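Local coordinates for probable acetyltransferase (Pseudomonas aeruginosa PAO1, PDB 2EUI) that probably transfers an acyl group as a GNAT-type acetyltransferase and forms a two-fold symmetric dimer, at the interface of chains A and B. Coordinates in Å, arbitrary orientation; residue numbers count along the deposited sequence, not the author numbering. Chains: chain A/B, Probable acetyltransferase.

Contact 1 and contact 2 lie along one intermolecular strand pairing, the centres of their C-alpha atoms about 11 Å apart. In both, chain A strand 114-120 runs antiparallel to chain B strand 141-147: contact 2 takes the beginning of the A strand and the end of the B strand, contact 1 the reverse. B:Tyr144 belongs to both, giving its ring to contact 1 and its carbonyl to contact 2. Chain A also lends helix 124-131 and the loop at 137-138. The two-fold axis repeats each contact with the chains exchanged, so each subunit places a strand in its partner's sheet, consistent with a dimer.

Contact 1: the interface of chains A and B. Residues chain A 119, 121, 127, 131, 137; chain B 141-142, 144.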
loop_
_atom_site.group_PDB
_atom_site.type_symbol
_atom_site.label_atom_id
_atom_site.label_comp_id
_atom_site.label_asym_id
_atom_site.label_seq_id
_atom_site.Cartn_x
_atom_site.Cartn_y
_atom_site.Cartn_z
ATOM N N THR A 119 4.008 10.435 -2.811
ATOM C CA THR A 119 4.414 11.610 -2.036
ATOM C C THR A 119 3.769 12.926 -2.507
ATOM O O THR A 119 3.303 13.041 -3.646
ATOM C CB THR A 119 5.945 11.757 -2.053
ATOM O OG1 THR A 119 6.349 12.769 -1.122
ATOM C CG2 THR A 119 6.427 12.131 -3.446
ATOM N N VAL A 121 2.731 16.478 -3.927
ATOM C CA VAL A 121 3.100 17.188 -5.147
ATOM C C VAL A 121 4.020 18.349 -4.782
ATOM O O VAL A 121 4.782 18.834 -5.618
ATOM C CB VAL A 121 1.854 17.750 -5.887
ATOM C CG1 VAL A 121 0.905 16.620 -6.255
ATOM C CG2 VAL A 121 1.145 18.759 -5.017
ATOM N N GLN A 127 10.835 14.195 -4.194
ATOM C CA GLN A 127 10.600 13.598 -5.501
ATOM C C GLN A 127 11.880 13.430 -6.306
ATOM O O GLN A 127 12.026 12.464 -7.054
ATOM C CB GLN A 127 9.634 14.467 -6.297
ATOM C CG GLN A 127 8.371 14.811 -5.551
ATOM C CD GLN A 127 7.567 15.860 -6.269
ATOM O OE1 GLN A 127 8.115 16.856 -6.731
ATOM N NE2 GLN A 127 6.262 15.656 -6.358
ATOM N N GLU A 131 13.393 9.921 -7.908
ATOM C CA GLU A 131 13.693 9.805 -9.328
ATOM C C GLU A 131 15.129 9.356 -9.571
ATOM O O GLU A 131 15.410 8.584 -10.500
ATOM C CB GLU A 131 13.417 11.143 -10.019
ATOM C CG GLU A 131 11.917 11.428 -10.123
ATOM C CD GLU A 131 11.577 12.802 -10.684
ATOM O OE1 GLU A 131 12.060 13.157 -11.784
ATOM O OE2 GLU A 131 10.801 13.525 -10.022
ATOM N N GLU A 137 7.200 8.234 -12.899
ATOM C CA GLU A 137 5.798 8.595 -12.740
ATOM C C GLU A 137 4.991 8.138 -13.962
ATOM O O GLU A 137 4.432 8.966 -14.684
ATOM C CB GLU A 137 5.718 10.116 -12.583
ATOM C CG GLU A 137 4.388 10.686 -12.155
ATOM C CD GLU A 137 4.430 12.209 -12.061
ATOM O OE1 GLU A 137 5.443 12.749 -11.554
ATOM O OE2 GLU A 137 3.449 12.863 -12.483
ATOM N N PHE B 141 -1.274 14.047 -4.345
ATOM C CA PHE B 141 -0.040 13.272 -4.400
ATOM C C PHE B 141 0.489 13.023 -5.804
ATOM O O PHE B 141 -0.225 13.173 -6.794
ATOM C CB PHE B 141 -0.267 11.931 -3.704
ATOM C CG PHE B 141 -0.542 12.056 -2.232
ATOM C CD1 PHE B 141 0.493 12.320 -1.343
ATOM C CD2 PHE B 141 -1.830 11.915 -1.734
ATOM C CE1 PHE B 141 0.253 12.438 0.018
ATOM C CE2 PHE B 141 -2.083 12.031 -0.369
ATOM C CZ PHE B 141 -1.037 12.293 0.509
ATOM N N LYS B 142 1.757 12.641 -5.870
ATOM C CA LYS B 142 2.427 12.330 -7.126
ATOM C C LYS B 142 2.888 10.878 -6.960
ATOM O O LYS B 142 3.544 10.548 -5.975
ATOM C CB LYS B 142 3.604 13.283 -7.322
ATOM C CG LYS B 142 4.302 13.156 -8.650
ATOM C CD LYS B 142 5.072 14.431 -8.989
ATOM C CE LYS B 142 4.126 15.609 -9.224
ATOM N NZ LYS B 142 4.809 16.795 -9.821
ATOM N N TYR B 144 4.846 7.213 -8.047
ATOM C CA TYR B 144 5.944 6.563 -8.742
ATOM C C TYR B 144 5.988 5.038 -8.608
ATOM O O TYR B 144 5.482 4.452 -7.645
ATOM C CB TYR B 144 7.282 7.132 -8.261
ATOM C CG TYR B 144 7.379 8.634 -8.336
ATOM C CD1 TYR B 144 6.854 9.435 -7.327
ATOM C CD2 TYR B 144 7.997 9.255 -9.418
ATOM C CE1 TYR B 144 6.948 10.825 -7.396
ATOM C CE2 TYR B 144 8.095 10.631 -9.496
ATOM C CZ TYR B 144 7.572 11.412 -8.484
ATOM O OH TYR B 144 7.674 12.776 -8.561
#
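B:Lys142 and B:Tyr144 reach from one strand into a setting made by A:Gln127, A:Glu131 and A:Glu137. With CG anti to the backbone N (chi1 -174°) and chi2 extended, B:Lys142 lays CG and CD between the ends of A:Gln127 and A:Glu137, crossing each at about a right angle. NE2 of A:Gln127 and OE1 of A:Glu137 flank CD from nearly opposite sides. The carboxylate carbon CD of A:Glu137 lies 3.5 Å from CG of B:Lys142. A bend at chi3 sets the course of CE and the amine nitrogen NZ, 4.4 Å from OE1 of A:Glu137; the opposite charges may attract, but they form no salt bridge here.

B:Tyr144 points its phenol tip at helix 124-131, where OH comes 3.4 Å from CB of A:Gln127. The A:Gln127 amide plane stands steeply to the ring, 74° away. CB of A:Glu137 sits above one side of the ring plane, just outside the CD2-CE2 border and 3.9 Å from CE2. A:Glu131 comes from the other side of that plane, beyond this edge, its OE2 3.5 Å from OH.

The backbones fix this register. B:Lys142 N donates to A:Thr119 O at 2.7 Å, and A:Thr119 N returns a bond to B:Lys142 O at 3.2 Å. The ring edge of B:Phe141 meets the A:Thr119 carbonyl carbon. The site joins the end of strand 114-120 to the beginning of partner strand 141-147, beside helix 124-131.

Contact 2: the interface of chains A and B. Residues chain A 114-116, 138; chain B 144-148.
A:Arg114 and B:Thr145 form the apolar centre of this patch, lying alongside each other and pointing the same way. The arginine touches through its aliphatic stem: CD of A:Arg114 is 3.4 Å from the methyl CG2 of B:Thr145. A chi1 of 67° sets CG of A:Arg114 between its backbone N and carbonyl carbon, and the extended chi2 then carries CD to the methyl; a turn at chi3 takes NE and the guanidinium away from it. B:Thr145 loses 53 Å² of surface here and A:Arg114 loses 42 Å², the two greatest shares in the patch.

B:Ile148 joins this centre from the far end of the pairing. Its CG1 arm runs along the A:Arg114 backbone, CG1 3.7 Å from CA of A:Arg114, and carries on to the next side chain. There CD1 of B:Ile148 meets CG of selenomethionine A:Met115 at 4.0 Å, the two side chains crossing at a slant, with the selenium close by.

The strands meet in antiparallel bridges of A:Arg114 with B:Pro147, A:Met115 with B:Leu146 and A:Arg116 with B:Thr145. A:Met115 N gives a hydrogen bond to B:Leu146 O at 3.3 Å, while the return bond from B:Leu146 N to A:Met115 O, 3.0 Å long, is weak because it is strongly bent (120° at H). B:Pro147 has no N-H to offer to such a pairing. The three bridges and the A:Met115 N to B:Leu146 O bond align the strands of the two subunits as neighbours in what amounts to a continued sheet.

At the rim, A:Asp138 borders B:Thr145 through CB, 4.4 Å from the hydroxyl OG1 of B:Thr145, with its carboxylate pointing away. A:Arg116 sends its guanidinium away from the contact and uses its stem instead: CG of A:Arg116 lies 3.6 Å from the carbonyl O of B:Tyr144.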
loop_
_atom_site.group_PDB
_atom_site.type_symbol
_atom_site.label_atom_id
_atom_site.label_comp_id
_atom_site.label_asym_id
_atom_site.label_seq_id
_atom_site.Cartn_x
_atom_site.Cartn_y
_atom_site.Cartn_z
ATOM N N ARG A 114 7.594 -4.966 -8.248
ATOM C CA ARG A 114 7.939 -3.553 -8.256
ATOM C C ARG A 114 7.911 -2.944 -6.862
ATOM O O ARG A 114 7.601 -3.604 -5.870
ATOM C CB ARG A 114 6.947 -2.793 -9.147
ATOM C CG ARG A 114 5.524 -2.762 -8.588
ATOM C CD ARG A 114 4.547 -2.143 -9.562
ATOM N NE ARG A 114 4.457 -2.939 -10.777
ATOM C CZ ARG A 114 3.508 -3.837 -11.028
ATOM N NH1 ARG A 114 2.539 -4.058 -10.147
ATOM N NH2 ARG A 114 3.548 -4.532 -12.159
HETATM N N MSE A 115 8.256 -1.668 -6.820
HETATM C CA MSE A 115 8.248 -0.882 -5.611
HETATM C C MSE A 115 7.410 0.296 -6.052
HETATM O O MSE A 115 7.546 0.768 -7.183
HETATM C CB MSE A 115 9.646 -0.399 -5.248
HETATM C CG MSE A 115 10.522 -1.407 -4.533
HETATM SE SE MSE A 115 12.170 -0.548 -3.984
HETATM C CE MSE A 115 11.686 -0.052 -2.178
ATOM N N ARG A 116 6.535 0.758 -5.170
ATOM C CA ARG A 116 5.666 1.879 -5.477
ATOM C C ARG A 116 5.819 2.919 -4.369
ATOM O O ARG A 116 5.872 2.582 -3.187
ATOM C CB ARG A 116 4.219 1.372 -5.585
ATOM C CG ARG A 116 3.142 2.440 -5.744
ATOM C CD ARG A 116 2.771 3.105 -4.401
ATOM N NE ARG A 116 1.539 3.899 -4.475
ATOM C CZ ARG A 116 0.328 3.389 -4.726
ATOM N NH1 ARG A 116 0.173 2.080 -4.929
ATOM N NH2 ARG A 116 -0.734 4.190 -4.767
ATOM N N ASP A 138 4.930 6.825 -14.192
ATOM C CA ASP A 138 4.200 6.268 -15.343
ATOM C C ASP A 138 2.852 6.946 -15.558
ATOM O O ASP A 138 1.921 6.762 -14.775
ATOM C CB ASP A 138 3.963 4.764 -15.179
ATOM C CG ASP A 138 3.369 4.135 -16.429
ATOM O OD1 ASP A 138 2.736 4.872 -17.215
ATOM O OD2 ASP A 138 3.525 2.908 -16.625
ATOM N N TYR B 144 4.846 7.213 -8.047
ATOM C CA TYR B 144 5.944 6.563 -8.742
ATOM C C TYR B 144 5.988 5.038 -8.608
ATOM O O TYR B 144 5.482 4.452 -7.645
ATOM C CB TYR B 144 7.282 7.132 -8.261
ATOM C CG TYR B 144 7.379 8.634 -8.336
ATOM C CD1 TYR B 144 6.854 9.435 -7.327
ATOM C CD2 TYR B 144 7.997 9.255 -9.418
ATOM C CE1 TYR B 144 6.948 10.825 -7.396
ATOM C CE2 TYR B 144 8.095 10.631 -9.496
ATOM C CZ TYR B 144 7.572 11.412 -8.484
ATOM O OH TYR B 144 7.674 12.776 -8.561
ATOM N N THR B 145 6.617 4.422 -9.604
ATOM C CA THR B 145 6.799 2.983 -9.700
ATOM C C THR B 145 8.269 2.811 -10.024
ATOM O O THR B 145 8.944 3.756 -10.439
ATOM C CB THR B 145 6.016 2.383 -10.884
ATOM O OG1 THR B 145 4.870 3.195 -11.167
ATOM C CG2 THR B 145 5.568 0.962 -10.568
ATOM N N LEU B 146 8.759 1.594 -9.856
ATOM C CA LEU B 146 10.145 1.285 -10.142
ATOM C C LEU B 146 10.204 -0.221 -10.370
ATOM O O LEU B 146 10.119 -0.996 -9.421
ATOM C CB LEU B 146 10.998 1.691 -8.947
ATOM C CG LEU B 146 12.517 1.690 -9.065
ATOM C CD1 LEU B 146 13.087 2.524 -7.939
ATOM C CD2 LEU B 146 13.050 0.275 -9.015
ATOM N N PRO B 147 10.320 -0.656 -11.636
ATOM C CA PRO B 147 10.384 -2.092 -11.947
ATOM C C PRO B 147 11.486 -2.791 -11.156
ATOM O O PRO B 147 12.581 -2.239 -11.001
ATOM C CB PRO B 147 10.645 -2.107 -13.448
ATOM C CG PRO B 147 9.940 -0.868 -13.912
ATOM C CD PRO B 147 10.330 0.151 -12.866
ATOM N N ILE B 148 11.193 -3.994 -10.654
ATOM C CA ILE B 148 12.164 -4.748 -9.866
ATOM C C ILE B 148 12.410 -6.156 -10.382
ATOM O O ILE B 148 13.543 -6.650 -10.358
ATOM C CB ILE B 148 11.730 -4.892 -8.380
ATOM C CG1 ILE B 148 11.576 -3.517 -7.718
ATOM C CG2 ILE B 148 12.773 -5.716 -7.613
ATOM C CD1 ILE B 148 12.887 -2.779 -7.500
#